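Alpha-galactosidase (Lactobacillus brevis, PDB 3MI6) probably hydrolyses terminal, non-reducing alpha-D-galactose residues of alpha-D-galactosides, including galactose oligosaccharides, galactomannans and galactolipids. Local coordinates at residues Thr112-Leu117 / Ser152-Gln157; Ser122-Thr127 / Met538-Pro543; Thr274-Asp279 / Gln292-Ile297; Ala513-Ala518 / Val522-Cys527. All blocks are in the same frame, centred on the assembly; numbering follows the deposited sequence.

Contact 1: residues Thr112-Leu117 / Ser152-Gln157; sequences TGKQRL and SIFPHQ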
loop_
_atom_site.group_PDB
_atom_site.type_symbol
_atom_site.label_atom_id
_atom_site.label_comp_id
_atom_site.label_asym_id
_atom_site.label_seq_id
_atom_site.Cartn_x
_atom_site.Cartn_y
_atom_site.Cartn_z
ATOM N N THR D 112 -34.578 19.960 -28.483
ATOM C CA THR D 112 -34.865 20.352 -27.123
ATOM C C THR D 112 -35.490 19.180 -26.387
ATOM O O THR D 112 -36.227 18.373 -26.970
ATOM C CB THR D 112 -35.786 21.574 -27.079
ATOM O OG1 THR D 112 -34.998 22.759 -27.246
ATOM C CG2 THR D 112 -36.529 21.646 -25.744
ATOM N N GLY D 113 -35.171 19.083 -25.102
ATOM C CA GLY D 113 -35.631 17.980 -24.282
ATOM C C GLY D 113 -34.971 16.684 -24.701
ATOM O O GLY D 113 -33.821 16.663 -25.142
ATOM N N LYS D 114 -35.724 15.600 -24.584
ATOM C CA LYS D 114 -35.205 14.278 -24.854
ATOM C C LYS D 114 -36.399 13.325 -24.966
ATOM O O LYS D 114 -37.241 13.270 -24.074
ATOM C CB LYS D 114 -34.236 13.873 -23.727
ATOM C CG LYS D 114 -33.778 12.411 -23.716
ATOM C CD LYS D 114 -32.895 12.075 -24.908
ATOM C CE LYS D 114 -32.193 10.728 -24.746
ATOM N NZ LYS D 114 -33.121 9.590 -24.785
ATOM N N GLN D 115 -36.492 12.599 -26.075
ATOM C CA GLN D 115 -37.591 11.667 -26.263
ATOM C C GLN D 115 -37.148 10.252 -25.939
ATOM O O GLN D 115 -35.992 9.888 -26.160
ATOM C CB GLN D 115 -38.075 11.710 -27.715
ATOM C CG GLN D 115 -38.347 13.108 -28.251
ATOM C CD GLN D 115 -39.814 13.495 -28.145
ATOM O OE1 GLN D 115 -40.647 13.030 -28.929
ATOM N NE2 GLN D 115 -40.138 14.353 -27.175
ATOM N N ARG D 116 -38.078 9.444 -25.440
ATOM C CA ARG D 116 -37.824 8.017 -25.287
ATOM C C ARG D 116 -37.284 7.390 -26.581
ATOM O O ARG D 116 -37.424 7.954 -27.672
ATOM C CB ARG D 116 -39.092 7.289 -24.847
ATOM C CG ARG D 116 -39.414 7.417 -23.367
ATOM C CD ARG D 116 -40.894 7.178 -23.112
ATOM N NE ARG D 116 -41.277 7.425 -21.722
ATOM C CZ ARG D 116 -41.426 8.628 -21.174
ATOM N NH1 ARG D 116 -41.211 9.730 -21.883
ATOM N NH2 ARG D 116 -41.784 8.720 -19.904
ATOM N N LEU D 117 -36.646 6.231 -26.450
ATOM C CA LEU D 117 -36.294 5.435 -27.607
ATOM C C LEU D 117 -37.493 4.552 -27.947
ATOM O O LEU D 117 -38.326 4.257 -27.089
ATOM C CB LEU D 117 -35.058 4.596 -27.327
ATOM C CG LEU D 117 -33.770 5.402 -27.215
ATOM C CD1 LEU D 117 -32.569 4.515 -26.827
ATOM C CD2 LEU D 117 -33.516 6.153 -28.507
ATOM N N SER D 152 -27.359 13.655 -25.022
ATOM C CA SER D 152 -28.324 14.513 -24.346
ATOM C C SER D 152 -27.756 15.080 -23.045
ATOM O O SER D 152 -27.350 14.333 -22.161
ATOM C CB SER D 152 -29.600 13.742 -24.066
ATOM O OG SER D 152 -29.997 13.044 -25.221
ATOM N N ILE D 153 -27.719 16.405 -22.949
ATOM C CA ILE D 153 -27.332 17.093 -21.728
ATOM C C ILE D 153 -28.486 17.158 -20.730
ATOM O O ILE D 153 -29.614 17.467 -21.089
ATOM C CB ILE D 153 -26.839 18.521 -22.031
ATOM C CG1 ILE D 153 -25.354 18.503 -22.370
ATOM C CG2 ILE D 153 -27.004 19.444 -20.837
ATOM C CD1 ILE D 153 -24.659 19.782 -21.963
ATOM N N PHE D 154 -28.194 16.849 -19.474
ATOM C CA PHE D 154 -29.152 17.027 -18.383
ATOM C C PHE D 154 -28.497 17.877 -17.305
ATOM O O PHE D 154 -28.137 17.380 -16.244
ATOM C CB PHE D 154 -29.539 15.680 -17.807
ATOM C CG PHE D 154 -30.588 14.961 -18.592
ATOM C CD1 PHE D 154 -30.244 14.140 -19.621
ATOM C CD2 PHE D 154 -31.916 15.088 -18.269
ATOM C CE1 PHE D 154 -31.196 13.477 -20.314
ATOM C CE2 PHE D 154 -32.870 14.418 -18.966
ATOM C CZ PHE D 154 -32.512 13.614 -19.989
ATOM N N PRO D 155 -28.358 19.174 -17.570
ATOM C CA PRO D 155 -27.472 20.073 -16.831
ATOM C C PRO D 155 -27.628 20.014 -15.318
ATOM O O PRO D 155 -26.628 20.152 -14.613
ATOM C CB PRO D 155 -27.896 21.450 -17.328
ATOM C CG PRO D 155 -29.277 21.244 -17.890
ATOM C CD PRO D 155 -29.227 19.905 -18.502
ATOM N N HIS D 156 -28.840 19.814 -14.814
ATOM C CA HIS D 156 -29.050 19.970 -13.364
ATOM C C HIS D 156 -28.656 18.761 -12.483
ATOM O O HIS D 156 -28.625 18.857 -11.254
ATOM C CB HIS D 156 -30.474 20.478 -13.055
ATOM C CG HIS D 156 -30.837 21.716 -13.816
ATOM N ND1 HIS D 156 -30.059 22.854 -13.800
ATOM C CD2 HIS D 156 -31.880 21.985 -14.639
ATOM C CE1 HIS D 156 -30.606 23.772 -14.578
ATOM N NE2 HIS D 156 -31.712 23.269 -15.096
ATOM N N GLN D 157 -28.348 17.631 -13.109
ATOM C CA GLN D 157 -27.865 16.482 -12.369
ATOM C C GLN D 157 -26.469 16.147 -12.877
ATOM O O GLN D 157 -25.909 15.108 -12.557
ATOM C CB GLN D 157 -28.811 15.293 -12.525
ATOM C CG GLN D 157 -30.227 15.545 -12.068
ATOM C CD GLN D 157 -31.085 16.239 -13.110
ATOM O OE1 GLN D 157 -30.819 16.141 -14.307
ATOM N NE2 GLN D 157 -32.127 16.946 -12.656
#
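Lys-114 lays its aliphatic chain across Ser-152 and the far end of the Phe-154 ring, in the beta-sandwich domain that opens this family 36 glycoside hydrolase. Residues 112-117 leave strand 103-112, and residues 152-154 end strand 146-154 of the same antiparallel sheet, with strand 132-140 between the two. The lysine CG stands anti to its own backbone N (chi1 170°), which carries the chain toward residues 152-157, and a bend at chi2 then runs it past the serine. Ser-152 OG lies beside this run, 3.1 Å from Lys-114 CD and 3.2 Å from Lys-114 CE, with its CB 3.8 Å from Lys-114 CD. Phe-154 meets the lysine nearer its root: the ring tip CZ is 4.1 Å from Lys-114 CG, and the two side chains cross at about a right angle. The same ring packs edge-to-face with Phe-315 of helix 305-319, which places the lysine methylenes beside an apolar cluster between sheet and helix. The ammonium group forms a salt bridge with Glu-295 and a hydrogen bond to the carbonyl of Thr-123. A methionine in place of Lys-114 is likely to leave the buried Glu-295 carboxylate without its countercharge. A second bend, at chi4 (68°), turns the amine back to its own loop, where Lys-114 NZ donates to Gln-115 O at 3.2 Å, arriving 37° above the carbonyl plane.

Contact 2: residues Ser122-Thr127 / Met538-Pro543; sequences STFDDT and MMYYAP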
loop_
_atom_site.group_PDB
_atom_site.type_symbol
_atom_site.label_atom_id
_atom_site.label_comp_id
_atom_site.label_asym_id
_atom_site.label_seq_id
_atom_site.Cartn_x
_atom_site.Cartn_y
_atom_site.Cartn_z
ATOM N N SER D 122 -35.203 3.909 -21.666
ATOM C CA SER D 122 -34.370 5.050 -22.015
ATOM C C SER D 122 -34.740 6.302 -21.250
ATOM O O SER D 122 -35.652 6.303 -20.423
ATOM C CB SER D 122 -34.465 5.327 -23.517
ATOM O OG SER D 122 -35.817 5.520 -23.908
ATOM N N THR D 123 -34.031 7.381 -21.547
ATOM C CA THR D 123 -34.166 8.597 -20.762
ATOM C C THR D 123 -35.022 9.642 -21.435
ATOM O O THR D 123 -35.056 9.747 -22.645
ATOM C CB THR D 123 -32.804 9.192 -20.452
ATOM O OG1 THR D 123 -32.001 9.157 -21.639
ATOM C CG2 THR D 123 -32.142 8.375 -19.366
ATOM N N PHE D 124 -35.698 10.438 -20.627
ATOM C CA PHE D 124 -36.642 11.393 -21.154
ATOM C C PHE D 124 -36.628 12.646 -20.289
ATOM O O PHE D 124 -36.280 12.585 -19.115
ATOM C CB PHE D 124 -38.016 10.765 -21.099
ATOM C CG PHE D 124 -38.308 10.138 -19.788
ATOM C CD1 PHE D 124 -38.878 10.879 -18.769
ATOM C CD2 PHE D 124 -37.980 8.815 -19.553
ATOM C CE1 PHE D 124 -39.151 10.306 -17.542
ATOM C CE2 PHE D 124 -38.241 8.232 -18.319
ATOM C CZ PHE D 124 -38.825 8.981 -17.311
ATOM N N ASP D 125 -36.987 13.783 -20.886
ATOM C CA ASP D 125 -37.231 15.013 -20.149
ATOM C C ASP D 125 -38.669 15.465 -20.375
ATOM O O ASP D 125 -38.955 16.175 -21.326
ATOM C CB ASP D 125 -36.250 16.119 -20.562
ATOM C CG ASP D 125 -36.455 17.400 -19.761
ATOM O OD1 ASP D 125 -37.067 17.322 -18.677
ATOM O OD2 ASP D 125 -36.016 18.488 -20.198
ATOM N N ASP D 126 -39.571 15.049 -19.500
ATOM C CA ASP D 126 -40.960 15.465 -19.581
ATOM C C ASP D 126 -41.269 16.402 -18.420
ATOM O O ASP D 126 -42.428 16.636 -18.076
ATOM C CB ASP D 126 -41.882 14.244 -19.519
ATOM C CG ASP D 126 -41.713 13.307 -20.716
ATOM O OD1 ASP D 126 -41.583 13.804 -21.871
ATOM O OD2 ASP D 126 -41.723 12.069 -20.499
ATOM N N THR D 127 -40.222 16.931 -17.805
ATOM C CA THR D 127 -40.373 17.719 -16.588
ATOM C C THR D 127 -39.770 19.100 -16.790
ATOM O O THR D 127 -39.410 19.787 -15.838
ATOM C CB THR D 127 -39.716 17.016 -15.382
ATOM O OG1 THR D 127 -38.511 16.369 -15.812
ATOM C CG2 THR D 127 -40.658 15.970 -14.788
HETATM N N MSE D 538 -34.125 -2.306 -16.142
HETATM C CA MSE D 538 -35.351 -2.796 -15.539
HETATM C C MSE D 538 -36.074 -1.736 -14.715
HETATM O O MSE D 538 -37.291 -1.808 -14.570
HETATM C CB MSE D 538 -35.048 -4.005 -14.671
HETATM C CG MSE D 538 -34.309 -5.087 -15.404
HETATM SE SE MSE D 538 -35.528 -6.212 -16.455
HETATM C CE MSE D 538 -36.622 -6.918 -15.001
HETATM N N MSE D 539 -35.326 -0.764 -14.183
HETATM C CA MSE D 539 -35.902 0.298 -13.373
HETATM C C MSE D 539 -36.816 1.220 -14.189
HETATM O O MSE D 539 -37.708 1.874 -13.638
HETATM C CB MSE D 539 -34.809 1.145 -12.703
HETATM C CG MSE D 539 -33.816 0.373 -11.826
HETATM SE SE MSE D 539 -34.613 -0.743 -10.416
HETATM C CE MSE D 539 -33.055 -1.856 -10.084
ATOM N N TYR D 540 -36.578 1.291 -15.495
ATOM C CA TYR D 540 -37.436 2.065 -16.368
ATOM C C TYR D 540 -38.872 1.567 -16.257
ATOM O O TYR D 540 -39.806 2.357 -16.197
ATOM C CB TYR D 540 -36.941 1.945 -17.796
ATOM C CG TYR D 540 -37.796 2.642 -18.823
ATOM C CD1 TYR D 540 -38.843 1.971 -19.439
ATOM C CD2 TYR D 540 -37.539 3.955 -19.205
ATOM C CE1 TYR D 540 -39.614 2.588 -20.381
ATOM C CE2 TYR D 540 -38.306 4.580 -20.155
ATOM C CZ TYR D 540 -39.348 3.892 -20.744
ATOM O OH TYR D 540 -40.143 4.490 -21.705
ATOM N N TYR D 541 -39.031 0.250 -16.197
ATOM C CA TYR D 541 -40.336 -0.396 -16.184
ATOM C C TYR D 541 -40.753 -0.735 -14.768
ATOM O O TYR D 541 -41.888 -0.482 -14.377
ATOM C CB TYR D 541 -40.282 -1.695 -16.990
ATOM C CG TYR D 541 -40.033 -1.491 -18.458
ATOM C CD1 TYR D 541 -41.066 -1.094 -19.295
ATOM C CD2 TYR D 541 -38.774 -1.702 -19.017
ATOM C CE1 TYR D 541 -40.863 -0.899 -20.644
ATOM C CE2 TYR D 541 -38.562 -1.511 -20.381
ATOM C CZ TYR D 541 -39.622 -1.109 -21.181
ATOM O OH TYR D 541 -39.470 -0.909 -22.524
ATOM N N ALA D 542 -39.827 -1.344 -14.022
ATOM C CA ALA D 542 -40.046 -1.783 -12.643
ATOM C C ALA D 542 -39.202 -0.926 -11.701
ATOM O O ALA D 542 -37.976 -1.057 -11.676
ATOM C CB ALA D 542 -39.661 -3.243 -12.501
ATOM N N PRO D 543 -39.850 -0.054 -10.910
ATOM C CA PRO D 543 -39.133 0.974 -10.146
ATOM C C PRO D 543 -38.307 0.391 -9.009
ATOM O O PRO D 543 -37.505 1.102 -8.411
ATOM C CB PRO D 543 -40.260 1.818 -9.577
ATOM C CG PRO D 543 -41.369 0.821 -9.379
ATOM C CD PRO D 543 -41.288 -0.076 -10.593
#
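The seam between the N-terminal beta-sandwich and the (beta/alpha)8 barrel closes here, where Tyr-540, just past helix 536-539 of the barrel, is set against Ser-122 and Phe-124 of a sandwich loop. The Tyr-540 side chain is about 11 Å from that of Trp-478, a predicted substrate-binding residue. With CG anti to the backbone N (chi1 177°), the tyrosine reaches toward residues 122-127. Ser-122 O sits at the ring edge, near the plane and 3.2 Å from Tyr-540 CE2, whereas Ser-122 N lies above the ring plane, 3.4 Å from Tyr-540 CD2. The apolar part is small: Phe-124 CE2 comes within 4.1 Å of Tyr-540 CE2, the two rings meeting at a slant. Arg-116 joins them from the same loop, making a cation-pi contact with Phe-124 and touching Tyr-540. On its other edge the tyrosine addresses its neighbour, Tyr-540 CD1 standing 3.4 Å over the centre of the Tyr-541 ring. Beyond Phe-124 the loop turns away in an Asx turn, Thr-127 N donating to Asp-125 OD1 at 3.3 Å from above the carboxylate plane.

Contact 3: residues Thr274-Asp279 / Gln292-Ile297; sequences TGINPD and QTPEAI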
loop_
_atom_site.group_PDB
_atom_site.type_symbol
_atom_site.label_atom_id
_atom_site.label_comp_id
_atom_site.label_asym_id
_atom_site.label_seq_id
_atom_site.Cartn_x
_atom_site.Cartn_y
_atom_site.Cartn_z
ATOM N N THR D 274 -18.271 1.432 -22.979
ATOM C CA THR D 274 -19.420 0.766 -22.361
ATOM C C THR D 274 -20.611 0.530 -23.299
ATOM O O THR D 274 -21.013 1.410 -24.045
ATOM C CB THR D 274 -19.898 1.474 -21.074
ATOM O OG1 THR D 274 -20.124 2.858 -21.334
ATOM C CG2 THR D 274 -18.853 1.342 -19.957
ATOM N N GLY D 275 -21.165 -0.674 -23.262
ATOM C CA GLY D 275 -22.368 -0.988 -24.002
ATOM C C GLY D 275 -22.585 -2.490 -24.066
ATOM O O GLY D 275 -22.159 -3.243 -23.185
ATOM N N ILE D 276 -23.264 -2.928 -25.120
ATOM C CA ILE D 276 -23.487 -4.340 -25.360
ATOM C C ILE D 276 -22.154 -5.059 -25.548
ATOM O O ILE D 276 -21.296 -4.623 -26.305
ATOM C CB ILE D 276 -24.346 -4.538 -26.609
ATOM C CG1 ILE D 276 -25.677 -3.817 -26.444
ATOM C CG2 ILE D 276 -24.564 -6.012 -26.879
ATOM C CD1 ILE D 276 -26.592 -3.983 -27.625
ATOM N N ASN D 277 -21.989 -6.165 -24.846
ATOM C CA ASN D 277 -20.789 -6.964 -24.954
ATOM C C ASN D 277 -20.499 -7.383 -26.395
ATOM O O ASN D 277 -21.254 -8.157 -26.974
ATOM C CB ASN D 277 -20.964 -8.201 -24.076
ATOM C CG ASN D 277 -19.699 -9.004 -23.940
ATOM O OD1 ASN D 277 -19.662 -9.966 -23.171
ATOM N ND2 ASN D 277 -18.645 -8.612 -24.670
ATOM N N PRO D 278 -19.403 -6.881 -26.982
ATOM C CA PRO D 278 -19.022 -7.261 -28.345
ATOM C C PRO D 278 -18.935 -8.769 -28.550
ATOM O O PRO D 278 -19.107 -9.220 -29.674
ATOM C CB PRO D 278 -17.641 -6.625 -28.504
ATOM C CG PRO D 278 -17.714 -5.448 -27.683
ATOM C CD PRO D 278 -18.535 -5.817 -26.468
ATOM N N ASP D 279 -18.672 -9.530 -27.495
ATOM C CA ASP D 279 -18.667 -10.982 -27.590
ATOM C C ASP D 279 -20.072 -11.584 -27.566
ATOM O O ASP D 279 -20.972 -11.101 -26.856
ATOM C CB ASP D 279 -17.824 -11.568 -26.465
ATOM C CG ASP D 279 -16.337 -11.498 -26.761
ATOM O OD1 ASP D 279 -15.933 -11.985 -27.844
ATOM O OD2 ASP D 279 -15.575 -10.967 -25.917
ATOM N N GLN D 292 -30.157 0.741 -33.080
ATOM C CA GLN D 292 -30.019 1.663 -31.933
ATOM C C GLN D 292 -29.280 0.997 -30.743
ATOM O O GLN D 292 -29.702 -0.069 -30.276
ATOM C CB GLN D 292 -31.420 2.133 -31.491
ATOM C CG GLN D 292 -31.478 3.020 -30.254
ATOM C CD GLN D 292 -30.747 4.345 -30.444
ATOM O OE1 GLN D 292 -31.155 5.194 -31.245
ATOM N NE2 GLN D 292 -29.662 4.529 -29.696
ATOM N N THR D 293 -28.192 1.597 -30.251
ATOM C CA THR D 293 -27.574 1.067 -29.023
ATOM C C THR D 293 -28.381 1.459 -27.787
ATOM O O THR D 293 -29.109 2.455 -27.809
ATOM C CB THR D 293 -26.129 1.532 -28.794
ATOM O OG1 THR D 293 -26.132 2.885 -28.340
ATOM C CG2 THR D 293 -25.300 1.411 -30.047
ATOM N N PRO D 294 -28.262 0.668 -26.700
ATOM C CA PRO D 294 -28.878 1.068 -25.429
ATOM C C PRO D 294 -28.140 2.305 -24.968
ATOM O O PRO D 294 -27.017 2.527 -25.432
ATOM C CB PRO D 294 -28.560 -0.098 -24.495
ATOM C CG PRO D 294 -28.122 -1.209 -25.359
ATOM C CD PRO D 294 -27.527 -0.602 -26.582
ATOM N N GLU D 295 -28.734 3.094 -24.079
ATOM C CA GLU D 295 -28.099 4.332 -23.637
ATOM C C GLU D 295 -27.025 4.147 -22.558
ATOM O O GLU D 295 -27.171 3.324 -21.638
ATOM C CB GLU D 295 -29.161 5.324 -23.169
ATOM C CG GLU D 295 -29.875 5.987 -24.320
ATOM C CD GLU D 295 -30.946 6.942 -23.874
ATOM O OE1 GLU D 295 -31.452 6.804 -22.737
ATOM O OE2 GLU D 295 -31.288 7.839 -24.671
ATOM N N ALA D 296 -25.948 4.921 -22.677
ATOM C CA ALA D 296 -24.932 5.000 -21.630
ATOM C C ALA D 296 -25.172 6.244 -20.790
ATOM O O ALA D 296 -25.362 7.316 -21.339
ATOM C CB ALA D 296 -23.543 5.040 -22.253
ATOM N N ILE D 297 -25.182 6.101 -19.465
ATOM C CA ILE D 297 -25.189 7.259 -18.542
ATOM C C ILE D 297 -23.768 7.649 -18.124
ATOM O O ILE D 297 -23.025 6.817 -17.630
ATOM C CB ILE D 297 -25.973 6.984 -17.229
ATOM C CG1 ILE D 297 -27.331 6.321 -17.490
ATOM C CG2 ILE D 297 -26.145 8.263 -16.447
ATOM C CD1 ILE D 297 -28.246 7.108 -18.391
#
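Pro-294 O, on the residue whose ring meets Ile-276, takes a hydrogen bond from Ser-181 OG of strand 174-186, a partner of strand 270-274; Thr-293 OG1, 3.1 Å from Pro-294 O, is a possible second donor, though its proton has another acceptor within reach. The contact itself is apolar. Ile-276 brings its longer branch over the outer carbons of the proline: CG1 is 3.7 Å from Pro-294 CG, and CD1 is 3.7 Å from Pro-294 CD. Because Ile-276 CG1 is anti to the carbonyl carbon (chi1 -58°), this branch rather than CG2 meets the ring, and the two side chains cross at about a right angle. A serine in place of Ile-276 would probably leave a gap beside Pro-294, losing both carbons that touch it. A lighter touch lies beyond the corner at Gly-275, where Thr-274 OG1 is 4.2 Å from Ala-296 CB. Just ahead of the proline, Gln-292 folds back on its own strand: NE2 donates to Thr-293 O at 2.9 Å, nearly straight at 171° and on a lone pair in the carbonyl plane. This bond, with a weak one to Ser-163 OG, probably limits the turning of its amide. Thr-293 OG1 accepts from the backbone N of Ala-164 in the adjoining strand 159-167. Strand 290-301 belongs to one antiparallel sheet and strand 270-274 to another, and such side-chain packing between two sheets is the mark of a beta-sandwich, here the N-terminal domain placed in the galactose mutarotase clan.

Contact 4: residues Ala513-Ala518 / Val522-Cys527; sequences ARLTQA and VLFESC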
loop_
_atom_site.group_PDB
_atom_site.type_symbol
_atom_site.label_atom_id
_atom_site.label_comp_id
_atom_site.label_asym_id
_atom_site.label_seq_id
_atom_site.Cartn_x
_atom_site.Cartn_y
_atom_site.Cartn_z
ATOM N N ALA D 513 -43.104 -3.761 -21.665
ATOM C CA ALA D 513 -43.623 -2.555 -22.279
ATOM C C ALA D 513 -45.131 -2.669 -22.442
ATOM O O ALA D 513 -45.863 -1.721 -22.178
ATOM C CB ALA D 513 -42.941 -2.290 -23.610
ATOM N N ARG D 514 -45.606 -3.838 -22.853
ATOM C CA ARG D 514 -47.024 -4.007 -23.119
ATOM C C ARG D 514 -47.835 -4.177 -21.846
ATOM O O ARG D 514 -48.949 -3.673 -21.748
ATOM C CB ARG D 514 -47.253 -5.160 -24.093
ATOM C CG ARG D 514 -46.859 -4.795 -25.518
ATOM C CD ARG D 514 -46.666 -6.017 -26.384
ATOM N NE ARG D 514 -47.917 -6.703 -26.695
ATOM C CZ ARG D 514 -47.964 -7.901 -27.262
ATOM N NH1 ARG D 514 -46.834 -8.528 -27.560
ATOM N NH2 ARG D 514 -49.133 -8.475 -27.526
ATOM N N LEU D 515 -47.275 -4.870 -20.863
ATOM C CA LEU D 515 -47.951 -5.018 -19.585
ATOM C C LEU D 515 -48.070 -3.688 -18.828
ATOM O O LEU D 515 -49.110 -3.403 -18.239
ATOM C CB LEU D 515 -47.227 -6.036 -18.713
ATOM C CG LEU D 515 -47.229 -7.506 -19.095
ATOM C CD1 LEU D 515 -46.283 -8.237 -18.166
ATOM C CD2 LEU D 515 -48.629 -8.085 -19.016
ATOM N N THR D 516 -47.017 -2.873 -18.835
ATOM C CA THR D 516 -47.067 -1.610 -18.093
ATOM C C THR D 516 -47.926 -0.530 -18.754
ATOM O O THR D 516 -48.484 0.326 -18.069
ATOM C CB THR D 516 -45.664 -1.061 -17.717
ATOM O OG1 THR D 516 -44.907 -0.735 -18.894
ATOM C CG2 THR D 516 -44.929 -2.079 -16.875
ATOM N N GLN D 517 -48.057 -0.581 -20.074
ATOM C CA GLN D 517 -48.926 0.371 -20.762
ATOM C C GLN D 517 -50.406 0.017 -20.583
ATOM O O GLN D 517 -51.247 0.904 -20.444
ATOM C CB GLN D 517 -48.557 0.496 -22.238
ATOM C CG GLN D 517 -47.087 0.713 -22.439
ATOM C CD GLN D 517 -46.772 1.534 -23.665
ATOM O OE1 GLN D 517 -46.062 1.073 -24.576
ATOM N NE2 GLN D 517 -47.291 2.770 -23.699
ATOM N N ALA D 518 -50.715 -1.274 -20.548
ATOM C CA ALA D 518 -52.104 -1.717 -20.469
ATOM C C ALA D 518 -52.658 -1.726 -19.062
ATOM O O ALA D 518 -53.862 -1.621 -18.881
ATOM C CB ALA D 518 -52.259 -3.082 -21.095
ATOM N N VAL D 522 -50.099 -1.253 -11.836
ATOM C CA VAL D 522 -49.481 -2.438 -11.312
ATOM C C VAL D 522 -48.023 -2.119 -11.056
ATOM O O VAL D 522 -47.296 -1.684 -11.947
ATOM C CB VAL D 522 -49.606 -3.611 -12.293
ATOM C CG1 VAL D 522 -48.663 -4.746 -11.902
ATOM C CG2 VAL D 522 -51.049 -4.091 -12.367
ATOM N N LEU D 523 -47.625 -2.318 -9.807
ATOM C CA LEU D 523 -46.252 -2.183 -9.368
ATOM C C LEU D 523 -45.498 -3.462 -9.713
ATOM O O LEU D 523 -45.842 -4.533 -9.216
ATOM C CB LEU D 523 -46.260 -1.990 -7.859
ATOM C CG LEU D 523 -44.975 -1.689 -7.101
ATOM C CD1 LEU D 523 -44.107 -0.676 -7.852
ATOM C CD2 LEU D 523 -45.340 -1.193 -5.702
ATOM N N PHE D 524 -44.491 -3.358 -10.577
ATOM C CA PHE D 524 -43.624 -4.494 -10.877
ATOM C C PHE D 524 -42.353 -4.402 -10.054
ATOM O O PHE D 524 -41.619 -3.414 -10.136
ATOM C CB PHE D 524 -43.262 -4.556 -12.367
ATOM C CG PHE D 524 -44.396 -4.958 -13.247
ATOM C CD1 PHE D 524 -45.180 -4.009 -13.858
ATOM C CD2 PHE D 524 -44.687 -6.287 -13.453
ATOM C CE1 PHE D 524 -46.232 -4.374 -14.657
ATOM C CE2 PHE D 524 -45.753 -6.662 -14.257
ATOM C CZ PHE D 524 -46.521 -5.702 -14.863
ATOM N N GLU D 525 -42.126 -5.426 -9.238
ATOM C CA GLU D 525 -40.838 -5.638 -8.595
ATOM C C GLU D 525 -40.068 -6.605 -9.465
ATOM O O GLU D 525 -40.483 -7.729 -9.660
ATOM C CB GLU D 525 -40.975 -6.174 -7.152
ATOM C CG GLU D 525 -39.620 -6.283 -6.414
ATOM C CD GLU D 525 -39.693 -6.159 -4.867
ATOM O OE1 GLU D 525 -38.846 -6.795 -4.185
ATOM O OE2 GLU D 525 -40.566 -5.429 -4.325
ATOM N N SER D 526 -38.960 -6.132 -10.015
ATOM C CA SER D 526 -38.078 -6.954 -10.833
ATOM C C SER D 526 -37.299 -7.950 -9.954
ATOM O O SER D 526 -37.034 -7.684 -8.772
ATOM C CB SER D 526 -37.143 -6.049 -11.627
ATOM O OG SER D 526 -35.806 -6.402 -11.400
ATOM N N CYS D 527 -36.957 -9.110 -10.506
ATOM C CA CYS D 527 -36.245 -10.112 -9.724
ATOM C C CYS D 527 -35.439 -11.019 -10.626
ATOM O O CYS D 527 -35.795 -11.217 -11.776
ATOM C CB CYS D 527 -37.237 -10.936 -8.901
ATOM S SG CYS D 527 -36.488 -12.046 -7.687
#
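Phe-524 of barrel strand 523-526 points its ring outward to Leu-515 and Thr-516 on helix 500-518, an alpha-to-beta step of the (beta/alpha)8 barrel joined by a short turn. Three residues on, Cys-527, a predicted substrate-binding residue, places the end of this strand at the active site. The phenylalanine CG is anti to the carbonyl carbon (chi1 -71°), which directs the ring to the helix; CE1 and CZ make the nearest approaches. These two ring carbons divide the helix between them: Thr-516 CG2 lies 3.4 Å from Phe-524 CE1, and Leu-515 CB lies 3.9 Å from Phe-524 CZ. Both approaches are slanted. Thr-516 is turned so that its methyl serves the ring, while OG1, between the backbone N and the carbonyl carbon (chi1 64°), bonds back to the carbonyl of Tyr-512 one helical turn earlier. Leu-515 crosses the phenylalanine at about a right angle, its CD1 4.2 Å from Phe-524 CZ, and also packs on Trp-478, a predicted substrate-binding residue. Over one face of the ring, toward the rim, Val-522 CG1 stands 3.7 Å above the plane. The chemistry is thus hydrocarbon on hydrocarbon, with the one hydroxyl paired inside its own helix: helix and strand are held by shape and burial.

How the contacts relate
Contacts 1 and 3 lie in the N-terminal beta-sandwich, their centres about 18 Å apart, and both reach its nine-stranded sheet. Contact 4 belongs to the barrel, and contact 2 bridges the two domains, its centre about 12 Å from those of contacts 1 and 4. Along the chain contacts 1 and 2 interleave, whereas contacts 3 and 4 both fall within the long span between 122-127 and 538-543. Glu-295 of contact 3 is shared by contacts 1 and 2, its second oxygen reaching Thr-123. Strand 523-526 leads on to helix 536-539, and Ala-542 and Pro-543 touch Phe-524, so packing continues from the sandwich through the domain seam into the barrel wall.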